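Local atomic coordinates of CPXV018 protein (Cowpox virus, PDB entry 4PDC), a protein that probably acts as a secreted MHC class I-like decoy ligand that binds the NKG2D receptor of natural killer cells and so blunts their response to infected cells. Residues I31-K36 with V58-F63; Q95-N100 with M116-S121; E83-Y86 with S91-D94; K127-D130 with M136-R139. The protein carries 2 engineered substitutions. All blocks are in the same frame, centred on the assembly; numbering follows the deposited sequence.

Contact 1 of 4, residues I31-K36 with V58-F63; sequences ITFDGK and VFSEFF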
loop_
_atom_site.group_PDB
_atom_site.type_symbol
_atom_site.label_atom_id
_atom_site.label_comp_id
_atom_site.label_asym_id
_atom_site.label_seq_id
_atom_site.Cartn_x
_atom_site.Cartn_y
_atom_site.Cartn_z
ATOM N N ILE E 31 -3.760 13.994 17.009
ATOM C CA ILE E 31 -3.884 14.685 15.728
ATOM C C ILE E 31 -5.358 14.945 15.436
ATOM O O ILE E 31 -6.223 14.163 15.832
ATOM C CB ILE E 31 -3.269 13.862 14.570
ATOM C CG1 ILE E 31 -1.782 13.594 14.814
ATOM C CG2 ILE E 31 -3.441 14.575 13.238
ATOM C CD1 ILE E 31 -1.219 12.504 13.922
ATOM N N THR E 32 -5.644 16.044 14.746
ATOM C CA THR E 32 -6.999 16.310 14.281
ATOM C C THR E 32 -6.957 16.946 12.896
ATOM O O THR E 32 -5.979 17.593 12.521
ATOM C CB THR E 32 -7.781 17.216 15.264
ATOM O OG1 THR E 32 -9.167 17.244 14.898
ATOM C CG2 THR E 32 -7.224 18.628 15.279
ATOM N N PHE E 33 -8.038 16.751 12.151
ATOM C CA PHE E 33 -8.137 17.160 10.756
ATOM C C PHE E 33 -9.545 17.704 10.541
ATOM O O PHE E 33 -10.514 17.046 10.910
ATOM C CB PHE E 33 -7.838 15.970 9.835
ATOM C CG PHE E 33 -8.050 16.246 8.371
ATOM C CD1 PHE E 33 -7.100 16.927 7.635
ATOM C CD2 PHE E 33 -9.194 15.796 7.726
ATOM C CE1 PHE E 33 -7.292 17.172 6.285
ATOM C CE2 PHE E 33 -9.389 16.034 6.377
ATOM C CZ PHE E 33 -8.438 16.723 5.656
ATOM N N ASP E 34 -9.657 18.907 9.976
ATOM C CA ASP E 34 -10.951 19.593 9.877
ATOM C C ASP E 34 -11.544 19.578 8.469
ATOM O O ASP E 34 -12.483 20.323 8.178
ATOM C CB ASP E 34 -10.819 21.048 10.357
ATOM C CG ASP E 34 -9.856 21.874 9.510
ATOM O OD1 ASP E 34 -9.564 21.497 8.353
ATOM O OD2 ASP E 34 -9.390 22.923 10.010
ATOM N N GLY E 35 -10.993 18.737 7.601
ATOM C CA GLY E 35 -11.438 18.662 6.223
ATOM C C GLY E 35 -10.472 19.361 5.290
ATOM O O GLY E 35 -10.380 19.018 4.111
ATOM N N LYS E 36 -9.746 20.339 5.824
ATOM C CA LYS E 36 -8.779 21.111 5.051
ATOM C C LYS E 36 -7.375 20.956 5.622
ATOM O O LYS E 36 -6.460 20.510 4.933
ATOM C CB LYS E 36 -9.172 22.591 5.033
ATOM C CG LYS E 36 -8.173 23.504 4.327
ATOM C CD LYS E 36 -8.567 24.967 4.459
ATOM C CE LYS E 36 -7.527 25.877 3.822
ATOM N NZ LYS E 36 -7.772 27.316 4.128
ATOM N N VAL E 58 -3.926 11.005 3.197
ATOM C CA VAL E 58 -4.829 9.876 3.370
ATOM C C VAL E 58 -6.221 10.341 3.785
ATOM O O VAL E 58 -7.222 9.810 3.311
ATOM C CB VAL E 58 -4.292 8.881 4.418
ATOM C CG1 VAL E 58 -5.325 7.801 4.726
ATOM C CG2 VAL E 58 -3.002 8.249 3.926
ATOM N N PHE E 59 -6.284 11.322 4.679
ATOM C CA PHE E 59 -7.570 11.793 5.178
ATOM C C PHE E 59 -8.338 12.545 4.090
ATOM O O PHE E 59 -9.527 12.302 3.885
ATOM C CB PHE E 59 -7.382 12.681 6.415
ATOM C CG PHE E 59 -6.828 11.952 7.617
ATOM C CD1 PHE E 59 -6.644 10.574 7.600
ATOM C CD2 PHE E 59 -6.488 12.649 8.768
ATOM C CE1 PHE E 59 -6.131 9.908 8.704
ATOM C CE2 PHE E 59 -5.972 11.986 9.878
ATOM C CZ PHE E 59 -5.795 10.617 9.843
ATOM N N SER E 60 -7.665 13.451 3.387
ATOM C CA SER E 60 -8.317 14.213 2.321
ATOM C C SER E 60 -8.870 13.278 1.248
ATOM O O SER E 60 -10.014 13.427 0.809
ATOM C CB SER E 60 -7.343 15.214 1.694
ATOM O OG SER E 60 -6.908 16.163 2.648
ATOM N N GLU E 61 -8.059 12.305 0.844
ATOM C CA GLU E 61 -8.470 11.334 -0.163
ATOM C C GLU E 61 -9.622 10.455 0.329
ATOM O O GLU E 61 -10.500 10.089 -0.449
ATOM C CB GLU E 61 -7.282 10.461 -0.574
ATOM C CG GLU E 61 -6.170 11.216 -1.293
ATOM C CD GLU E 61 -6.547 11.638 -2.703
ATOM O OE1 GLU E 61 -7.626 11.233 -3.187
ATOM O OE2 GLU E 61 -5.757 12.377 -3.332
ATOM N N PHE E 62 -9.618 10.117 1.617
ATOM C CA PHE E 62 -10.696 9.318 2.203
ATOM C C PHE E 62 -12.056 9.941 1.911
ATOM O O PHE E 62 -13.006 9.247 1.545
ATOM C CB PHE E 62 -10.507 9.171 3.719
ATOM C CG PHE E 62 -11.632 8.437 4.405
ATOM C CD1 PHE E 62 -11.579 7.064 4.574
ATOM C CD2 PHE E 62 -12.739 9.122 4.886
ATOM C CE1 PHE E 62 -12.617 6.387 5.206
ATOM C CE2 PHE E 62 -13.772 8.453 5.521
ATOM C CZ PHE E 62 -13.711 7.085 5.676
ATOM N N PHE E 63 -12.145 11.258 2.069
ATOM C CA PHE E 63 -13.404 11.959 1.853
ATOM C C PHE E 63 -13.670 12.239 0.376
ATOM O O PHE E 63 -14.801 12.116 -0.087
ATOM C CB PHE E 63 -13.419 13.267 2.641
ATOM C CG PHE E 63 -13.496 13.071 4.128
ATOM C CD1 PHE E 63 -14.675 12.653 4.722
ATOM C CD2 PHE E 63 -12.392 13.302 4.930
ATOM C CE1 PHE E 63 -14.753 12.471 6.090
ATOM C CE2 PHE E 63 -12.462 13.122 6.297
ATOM C CZ PHE E 63 -13.644 12.703 6.878
HETATM O O HOH W 1 -6.217 18.561 2.715
#

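Contact 2 of 4, residues Q95-N100 with M116-S121; sequences QDYLYN and MWLTTS. Engineered in segment 95-100: Asp96 (natural residue Phe).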
loop_
_atom_site.group_PDB
_atom_site.type_symbol
_atom_site.label_atom_id
_atom_site.label_comp_id
_atom_site.label_asym_id
_atom_site.label_seq_id
_atom_site.Cartn_x
_atom_site.Cartn_y
_atom_site.Cartn_z
ATOM N N GLN E 95 -12.966 -2.267 13.783
ATOM C CA GLN E 95 -13.565 -1.179 13.026
ATOM C C GLN E 95 -15.074 -1.175 13.180
ATOM O O GLN E 95 -15.707 -2.228 13.279
ATOM C CB GLN E 95 -13.173 -1.255 11.542
ATOM C CG GLN E 95 -13.645 -2.496 10.799
ATOM C CD GLN E 95 -13.261 -2.483 9.321
ATOM O OE1 GLN E 95 -12.419 -1.692 8.886
ATOM N NE2 GLN E 95 -13.885 -3.362 8.543
ATOM N N ASP E 96 -15.632 0.031 13.216
ATOM C CA ASP E 96 -17.062 0.233 13.396
ATOM C C ASP E 96 -17.576 1.226 12.370
ATOM O O ASP E 96 -16.844 2.115 11.929
ATOM C CB ASP E 96 -17.369 0.743 14.807
ATOM C CG ASP E 96 -17.045 -0.274 15.880
ATOM O OD1 ASP E 96 -17.314 -1.476 15.666
ATOM O OD2 ASP E 96 -16.521 0.132 16.938
ATOM N N TYR E 97 -18.840 1.060 12.003
ATOM C CA TYR E 97 -19.539 1.981 11.118
ATOM C C TYR E 97 -20.785 2.496 11.827
ATOM O O TYR E 97 -21.577 1.695 12.329
ATOM C CB TYR E 97 -19.942 1.296 9.815
ATOM C CG TYR E 97 -18.838 0.540 9.117
ATOM C CD1 TYR E 97 -18.508 -0.755 9.498
ATOM C CD2 TYR E 97 -18.142 1.110 8.059
ATOM C CE1 TYR E 97 -17.508 -1.455 8.853
ATOM C CE2 TYR E 97 -17.140 0.420 7.408
ATOM C CZ TYR E 97 -16.827 -0.865 7.809
ATOM O OH TYR E 97 -15.831 -1.560 7.162
ATOM N N LEU E 98 -20.959 3.816 11.863
ATOM C CA LEU E 98 -22.141 4.422 12.477
ATOM C C LEU E 98 -22.908 5.261 11.469
ATOM O O LEU E 98 -22.319 6.034 10.706
ATOM C CB LEU E 98 -21.772 5.310 13.672
ATOM C CG LEU E 98 -20.816 4.774 14.734
ATOM C CD1 LEU E 98 -20.467 5.871 15.726
ATOM C CD2 LEU E 98 -21.441 3.598 15.440
ATOM N N TYR E 99 -24.227 5.099 11.479
ATOM C CA TYR E 99 -25.129 5.961 10.736
ATOM C C TYR E 99 -26.022 6.675 11.743
ATOM O O TYR E 99 -26.802 6.035 12.450
ATOM C CB TYR E 99 -25.964 5.157 9.738
ATOM C CG TYR E 99 -26.852 6.015 8.867
ATOM C CD1 TYR E 99 -28.144 6.333 9.259
ATOM C CD2 TYR E 99 -26.392 6.521 7.659
ATOM C CE1 TYR E 99 -28.955 7.123 8.469
ATOM C CE2 TYR E 99 -27.197 7.310 6.861
ATOM C CZ TYR E 99 -28.477 7.608 7.272
ATOM O OH TYR E 99 -29.282 8.391 6.484
ATOM N N ASN E 100 -25.893 7.997 11.813
ATOM C CA ASN E 100 -26.568 8.787 12.837
ATOM C C ASN E 100 -26.309 8.218 14.235
ATOM O O ASN E 100 -27.211 8.130 15.067
ATOM C CB ASN E 100 -28.068 8.862 12.543
ATOM C CG ASN E 100 -28.366 9.640 11.266
ATOM O OD1 ASN E 100 -27.561 10.460 10.829
ATOM N ND2 ASN E 100 -29.519 9.384 10.666
ATOM N N MET E 116 -22.993 2.710 0.727
ATOM C CA MET E 116 -21.716 3.022 0.099
ATOM C C MET E 116 -20.644 3.266 1.158
ATOM O O MET E 116 -19.494 2.846 1.011
ATOM C CB MET E 116 -21.850 4.244 -0.806
ATOM C CG MET E 116 -20.605 4.528 -1.625
ATOM S SD MET E 116 -20.725 6.050 -2.586
ATOM C CE MET E 116 -22.169 5.704 -3.594
ATOM N N TRP E 117 -21.030 3.958 2.222
ATOM C CA TRP E 117 -20.127 4.237 3.330
ATOM C C TRP E 117 -19.624 2.935 3.946
ATOM O O TRP E 117 -18.443 2.797 4.262
ATOM C CB TRP E 117 -20.844 5.089 4.378
ATOM C CG TRP E 117 -19.995 5.502 5.544
ATOM C CD1 TRP E 117 -19.939 4.902 6.767
ATOM C CD2 TRP E 117 -19.090 6.612 5.600
ATOM N NE1 TRP E 117 -19.058 5.570 7.585
ATOM C CE2 TRP E 117 -18.521 6.622 6.891
ATOM C CE3 TRP E 117 -18.708 7.599 4.686
ATOM C CZ2 TRP E 117 -17.596 7.582 7.291
ATOM C CZ3 TRP E 117 -17.786 8.551 5.085
ATOM C CH2 TRP E 117 -17.241 8.535 6.376
ATOM N N LEU E 118 -20.534 1.980 4.093
ATOM C CA LEU E 118 -20.226 0.685 4.687
ATOM C C LEU E 118 -19.290 -0.135 3.814
ATOM O O LEU E 118 -18.371 -0.785 4.316
ATOM C CB LEU E 118 -21.520 -0.105 4.936
ATOM C CG LEU E 118 -21.377 -1.538 5.467
ATOM C CD1 LEU E 118 -20.762 -1.558 6.860
ATOM C CD2 LEU E 118 -22.725 -2.246 5.475
ATOM N N THR E 119 -19.525 -0.113 2.507
ATOM C CA THR E 119 -18.771 -0.970 1.606
ATOM C C THR E 119 -17.488 -0.335 1.073
ATOM O O THR E 119 -16.723 -1.013 0.389
ATOM C CB THR E 119 -19.623 -1.398 0.397
ATOM O OG1 THR E 119 -19.997 -0.247 -0.372
ATOM C CG2 THR E 119 -20.873 -2.125 0.861
ATOM N N THR E 120 -17.240 0.941 1.379
ATOM C CA THR E 120 -16.073 1.632 0.808
ATOM C C THR E 120 -15.138 2.307 1.808
ATOM O O THR E 120 -14.044 2.725 1.433
ATOM C CB THR E 120 -16.498 2.734 -0.192
ATOM O OG1 THR E 120 -17.125 3.815 0.512
ATOM C CG2 THR E 120 -17.432 2.177 -1.249
ATOM N N SER E 121 -15.556 2.441 3.061
ATOM C CA SER E 121 -14.743 3.163 4.038
ATOM C C SER E 121 -13.378 2.506 4.271
ATOM O O SER E 121 -12.342 3.169 4.184
ATOM C CB SER E 121 -15.497 3.287 5.363
ATOM O OG SER E 121 -16.454 4.330 5.292
HETATM O O HOH W 2 -15.624 -0.586 4.488
#

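Contact 3 of 4, residues E83-Y86 with S91-D94; sequences ECDY and STFD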
loop_
_atom_site.group_PDB
_atom_site.type_symbol
_atom_site.label_atom_id
_atom_site.label_comp_id
_atom_site.label_asym_id
_atom_site.label_seq_id
_atom_site.Cartn_x
_atom_site.Cartn_y
_atom_site.Cartn_z
ATOM N N GLU E 83 -9.240 1.103 14.418
ATOM C CA GLU E 83 -8.278 1.028 15.508
ATOM C C GLU E 83 -7.381 -0.187 15.358
ATOM O O GLU E 83 -7.868 -1.291 15.130
ATOM C CB GLU E 83 -9.003 0.967 16.855
ATOM C CG GLU E 83 -8.087 0.920 18.063
ATOM C CD GLU E 83 -8.842 0.640 19.347
ATOM O OE1 GLU E 83 -9.014 -0.551 19.676
ATOM O OE2 GLU E 83 -9.266 1.605 20.019
ATOM N N CYS E 84 -6.072 0.023 15.480
ATOM C CA CYS E 84 -5.138 -1.090 15.573
ATOM C C CYS E 84 -4.565 -1.108 16.987
ATOM O O CYS E 84 -4.434 -0.067 17.636
ATOM C CB CYS E 84 -4.033 -0.997 14.512
ATOM S SG CYS E 84 -2.851 0.365 14.657
ATOM N N ASP E 85 -4.249 -2.309 17.457
ATOM C CA ASP E 85 -3.833 -2.530 18.834
ATOM C C ASP E 85 -2.584 -3.399 18.849
ATOM O O ASP E 85 -2.572 -4.479 18.258
ATOM C CB ASP E 85 -4.967 -3.191 19.621
ATOM C CG ASP E 85 -4.617 -3.432 21.080
ATOM O OD1 ASP E 85 -3.731 -4.270 21.359
ATOM O OD2 ASP E 85 -5.251 -2.798 21.949
ATOM N N TYR E 86 -1.533 -2.917 19.506
ATOM C CA TYR E 86 -0.303 -3.690 19.662
ATOM C C TYR E 86 -0.078 -4.000 21.137
ATOM O O TYR E 86 0.316 -3.132 21.921
ATOM C CB TYR E 86 0.890 -2.940 19.078
ATOM C CG TYR E 86 2.082 -3.825 18.797
ATOM C CD1 TYR E 86 1.978 -4.896 17.924
ATOM C CD2 TYR E 86 3.311 -3.582 19.393
ATOM C CE1 TYR E 86 3.059 -5.706 17.655
ATOM C CE2 TYR E 86 4.401 -4.387 19.128
ATOM C CZ TYR E 86 4.268 -5.445 18.255
ATOM O OH TYR E 86 5.345 -6.258 17.986
ATOM N N SER E 91 -0.758 -8.101 16.966
ATOM C CA SER E 91 -1.503 -7.077 16.249
ATOM C C SER E 91 -2.961 -7.487 16.109
ATOM O O SER E 91 -3.255 -8.541 15.550
ATOM C CB SER E 91 -0.896 -6.846 14.864
ATOM O OG SER E 91 0.477 -6.509 14.947
ATOM N N THR E 92 -3.867 -6.660 16.623
ATOM C CA THR E 92 -5.298 -6.891 16.469
ATOM C C THR E 92 -5.975 -5.607 16.003
ATOM O O THR E 92 -5.455 -4.506 16.205
ATOM C CB THR E 92 -5.950 -7.384 17.778
ATOM O OG1 THR E 92 -5.698 -6.448 18.828
ATOM C CG2 THR E 92 -5.396 -8.745 18.173
ATOM N N PHE E 93 -7.129 -5.762 15.367
ATOM C CA PHE E 93 -7.793 -4.652 14.702
ATOM C C PHE E 93 -9.279 -4.640 15.004
ATOM O O PHE E 93 -9.882 -5.675 15.294
ATOM C CB PHE E 93 -7.569 -4.733 13.191
ATOM C CG PHE E 93 -6.126 -4.793 12.801
ATOM C CD1 PHE E 93 -5.401 -3.631 12.595
ATOM C CD2 PHE E 93 -5.487 -6.013 12.653
ATOM C CE1 PHE E 93 -4.069 -3.686 12.239
ATOM C CE2 PHE E 93 -4.155 -6.075 12.297
ATOM C CZ PHE E 93 -3.445 -4.910 12.090
ATOM N N ASP E 94 -9.857 -3.450 14.923
ATOM C CA ASP E 94 -11.262 -3.246 15.213
ATOM C C ASP E 94 -11.770 -2.115 14.335
ATOM O O ASP E 94 -11.071 -1.120 14.138
ATOM C CB ASP E 94 -11.462 -2.921 16.697
ATOM C CG ASP E 94 -12.923 -2.825 17.083
ATOM O OD1 ASP E 94 -13.756 -3.448 16.394
ATOM O OD2 ASP E 94 -13.238 -2.132 18.077
HETATM O O HOH W 3 -3.460 -6.555 20.018
#

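Contact 4 of 4, residues K127-D130 with M136-R139; sequences KWFD and MHLR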
loop_
_atom_site.group_PDB
_atom_site.type_symbol
_atom_site.label_atom_id
_atom_site.label_comp_id
_atom_site.label_asym_id
_atom_site.label_seq_id
_atom_site.Cartn_x
_atom_site.Cartn_y
_atom_site.Cartn_z
ATOM N N LYS E 127 -5.981 2.292 1.083
ATOM C CA LYS E 127 -5.322 2.430 -0.206
ATOM C C LYS E 127 -3.806 2.516 -0.024
ATOM O O LYS E 127 -3.059 1.790 -0.678
ATOM C CB LYS E 127 -5.844 3.661 -0.939
ATOM C CG LYS E 127 -5.393 3.767 -2.386
ATOM C CD LYS E 127 -6.162 4.864 -3.103
ATOM C CE LYS E 127 -5.737 5.003 -4.553
ATOM N NZ LYS E 127 -6.612 5.976 -5.275
ATOM N N TRP E 128 -3.364 3.380 0.889
ATOM C CA TRP E 128 -1.938 3.555 1.173
ATOM C C TRP E 128 -1.591 3.237 2.629
ATOM O O TRP E 128 -0.440 3.380 3.041
ATOM C CB TRP E 128 -1.510 4.987 0.846
ATOM C CG TRP E 128 -1.553 5.296 -0.619
ATOM C CD1 TRP E 128 -2.500 6.019 -1.278
ATOM C CD2 TRP E 128 -0.607 4.876 -1.606
ATOM N NE1 TRP E 128 -2.201 6.081 -2.617
ATOM C CE2 TRP E 128 -1.041 5.389 -2.844
ATOM C CE3 TRP E 128 0.571 4.123 -1.563
ATOM C CZ2 TRP E 128 -0.344 5.169 -4.028
ATOM C CZ3 TRP E 128 1.262 3.908 -2.739
ATOM C CH2 TRP E 128 0.802 4.428 -3.956
ATOM N N PHE E 129 -2.584 2.791 3.394
ATOM C CA PHE E 129 -2.449 2.642 4.844
ATOM C C PHE E 129 -3.171 1.391 5.349
ATOM O O PHE E 129 -4.320 1.465 5.782
ATOM C CB PHE E 129 -2.996 3.896 5.538
ATOM C CG PHE E 129 -2.775 3.925 7.025
ATOM C CD1 PHE E 129 -1.495 3.968 7.551
ATOM C CD2 PHE E 129 -3.852 3.943 7.896
ATOM C CE1 PHE E 129 -1.291 4.007 8.919
ATOM C CE2 PHE E 129 -3.656 3.980 9.265
ATOM C CZ PHE E 129 -2.373 4.013 9.777
ATOM N N ASP E 130 -2.497 0.244 5.297
ATOM C CA ASP E 130 -3.109 -1.014 5.721
ATOM C C ASP E 130 -2.873 -1.268 7.210
ATOM O O ASP E 130 -2.298 -0.435 7.911
ATOM C CB ASP E 130 -2.583 -2.188 4.880
ATOM C CG ASP E 130 -1.070 -2.388 4.992
ATOM O OD1 ASP E 130 -0.481 -2.100 6.057
ATOM O OD2 ASP E 130 -0.471 -2.866 4.003
ATOM N N MET E 136 2.832 -0.254 12.658
ATOM C CA MET E 136 4.173 0.314 12.604
ATOM C C MET E 136 4.143 1.803 12.951
ATOM O O MET E 136 5.056 2.307 13.611
ATOM C CB MET E 136 4.796 0.083 11.226
ATOM C CG MET E 136 5.066 -1.388 10.936
ATOM S SD MET E 136 6.280 -2.109 12.056
ATOM C CE MET E 136 7.791 -1.433 11.375
ATOM N N HIS E 137 3.098 2.504 12.516
ATOM C CA HIS E 137 2.909 3.895 12.923
ATOM C C HIS E 137 2.696 3.978 14.431
ATOM O O HIS E 137 3.266 4.839 15.104
ATOM C CB HIS E 137 1.721 4.535 12.203
ATOM C CG HIS E 137 1.981 4.855 10.765
ATOM N ND1 HIS E 137 1.371 5.908 10.118
ATOM C CD2 HIS E 137 2.779 4.261 9.847
ATOM C CE1 HIS E 137 1.783 5.949 8.864
ATOM N NE2 HIS E 137 2.638 4.960 8.674
ATOM N N LEU E 138 1.868 3.079 14.951
ATOM C CA LEU E 138 1.575 3.026 16.380
ATOM C C LEU E 138 2.858 2.891 17.197
ATOM O O LEU E 138 3.085 3.643 18.140
ATOM C CB LEU E 138 0.621 1.866 16.682
ATOM C CG LEU E 138 0.429 1.473 18.150
ATOM C CD1 LEU E 138 -0.028 2.660 18.990
ATOM C CD2 LEU E 138 -0.565 0.326 18.262
ATOM N N ARG E 139 3.702 1.940 16.822
ATOM C CA ARG E 139 4.949 1.713 17.536
ATOM C C ARG E 139 5.881 2.924 17.417
ATOM O O ARG E 139 6.549 3.303 18.379
ATOM C CB ARG E 139 5.624 0.447 17.008
ATOM C CG ARG E 139 4.854 -0.823 17.348
ATOM C CD ARG E 139 5.480 -2.054 16.713
ATOM N NE ARG E 139 6.802 -2.338 17.257
ATOM C CZ ARG E 139 7.693 -3.135 16.679
ATOM N NH1 ARG E 139 7.408 -3.732 15.528
ATOM N NH2 ARG E 139 8.875 -3.329 17.248
#

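Contact 1 of 4, residues I31-K36 with V58-F63
Phe33, at the end of strand 29-33, and Phe59, on helix 51-64, make the aromatic part of this contact. The edge of the Phe59 ring is turned toward the face of Phe33 in an offset edge-to-face pair, with ring centroids 5.8 Å apart and planes at 67°. A CH-pi contact adds to it: with CG anti to the backbone N (chi1 174°), the Phe33 ring is set beneath Phe59 CB, which stands 3.9 Å from its centroid. The two side chains slide past each other in opposite directions, and Gly35 N lies against the other face of Phe33.

Apolar contacts continue at the CB and at the far edge of the ring. Phe33 CB meets Phe59 CD2 at 3.7 Å, while Phe63 CE2 comes to the ring edge, 4.2 Å from Phe33 CE2.

The polar groups gather at the border. Ser60 OG lies obliquely to the ring, 3.4 Å from Phe33 CZ, and also bonds to the carbonyl of Lys56 one turn back in the helix. A water in the plane of the Phe33 ring bonds to Ser60 OG and donates to Lys36 O at 3.0 Å. Within the turn after the strand, Lys36 N gives a 2.8 Å bond to Asp34 OD1, an Asx turn.

In this MHC class I-like platform, the first helix therefore rests on its sheet through aromatic carbon, with solvent mediating the polar link beside it.

Contact 2 of 4, residues Q95-N100 with M116-S121
Tyr97 reaches helix 113-126 with CG anti to its own carbonyl carbon (chi1 -50°), and Leu118 answers with CG anti to its backbone N (chi1 176°), which swings a methyl inward from a CB that points along the interface. The two side chains cross at about a right angle. Leu118 CD1 sits over the middle of the Tyr97 face, 3.6 Å from the ring centroid, a CH-pi contact.

Ser121 CB meets the ring edge, 3.9 Å from Tyr97 CE2, whereas Leu118 O lies above the plane on the same side as the methyl, 3.5 Å from Tyr97 CE2. A water joins the two segments: it bonds to Tyr97 OH at 2.9 Å and donates to Leu118 O at 2.8 Å. Trp117 is looser, its CD1 4.4 Å from Tyr97 CD2.

Within the helix, Trp117 O takes bonds from Ser121 N and Ser121 OG, which arrive from opposite faces of the carbonyl plane. The second, 2.7 Å from Ser121 OG to Trp117 O, puts the hydroxyl over the centre of the indole.

Thr119 OG1 bonds to the backbone of another protein chain. The helix runs nearly antiparallel to strand 90-99 (159°), lying over an antiparallel sheet whose topology is consistent with an MHC class I-like platform. Strands 75-87 and 102-104 flank 90-99 and join in: Trp117 NE1 bonds to the Thr79 carbonyl of the first, and Leu118 packs on Tyr104 of the second.

Contact 3 of 4, residues E83-Y86 with S91-D94
Glu83 and Asp94 form a hydrogen-bonded antiparallel pair in which each residue both gives and takes a backbone bond: Glu83 N donates to Asp94 O at 2.9 Å, and Asp94 N returns to Glu83 O at the same length. Two residues on, the pattern repeats. Asp85 N reaches Thr92 O at 2.8 Å, and Thr92 N reaches Asp85 O in a straighter bond (167°), so all four backbone N-H groups of these two pairs are used across the strands. CA-H...O contacts supplement them, with Phe93 CA 3.4 Å from Glu83 O.

Strands 75-87 and 90-99 are the two arms of a beta hairpin, and the non-hydrogen-bonded pairs turn their side chains to the helix-bearing side of the MHC-like platform. There Cys84 CB packs 3.5 Å from Phe93 CE1, and its sulfur is joined by a disulfide to Cys134 of helix 131-146, reminiscent of the strand-to-helix disulfide of the class I alpha2 domain. Ser91 OG lies at the edge of the Tyr86 ring.

On the other face, Asp85 holds CG anti to its backbone N (chi1 -179°), which lays its carboxylate beside Thr92, pointing the same way. A water bonds to Thr92 OG1 and lies 2.7 Å from Asp85 OD1, which also takes a bond from the Thr87 hydroxyl. Glu83 OE1 and Asp94 OD2 stand 4.8 Å apart here, and Lys3 of strand 2-13, packed against Glu83, may offset their like charge.

Contact 4 of 4, residues K127-D130 with M136-R139
Phe129 and His137 are the nearest residues by backbone, yet their CA atoms lie 9.8 Å apart, so the gap is bridged by side chains alone. Segment 127-130 is irregular, with Phe129 itself extended (phi -142°), whereas 136-139 is helical. Asp130 occupies the N-cap of helix 131-146: its OD1 accepts from Asp133 N. The connection is probably the break between the two helical segments of the alpha2-like half, as in MHC class I platforms.

Phe129 holds CG anti to the backbone N (chi1 -174°) and leads with its CE1 toward the imidazole, CD1 following. CE1 lies over one face of His137, toward the rim, 3.5 Å from His137 ND1 and 3.6 Å from His137 CE1. The rings are inclined by 54°, with centroids 5.0 Å apart.

His137 ND1 has its polar partner elsewhere, in the hydroxyl of Tyr55 on helix 51-64, which helps to fix the rotation of the imidazole, and Phe51 of that helix meets it edge-to-face. Phe129 also packs on Phe6 of strand 2-13. Trp128 and Asp130, by contrast, pack against side chains of two other protein chains in the assembly.

In the fold
Followed from the N terminus, the four contacts close in series, and none nests inside or crosses another. Contact 1 closes first, bringing helix 51-64 back over strand 29-33 on one side of the sheet. Contact 3 follows as a short hairpin between strands 75-87 and 90-99, and contact 2 continues along that second strand to helix 113-126. Contact 4 closes last, across the start of helix 131-146. Contacts 1 and 2 meet where Phe62 packs on Trp117 and Ser121, tying the two helical sides together; contacts 3 and 4 meet where Tyr86 packs on Arg139 and Leu138, joining the hairpin to the last helix.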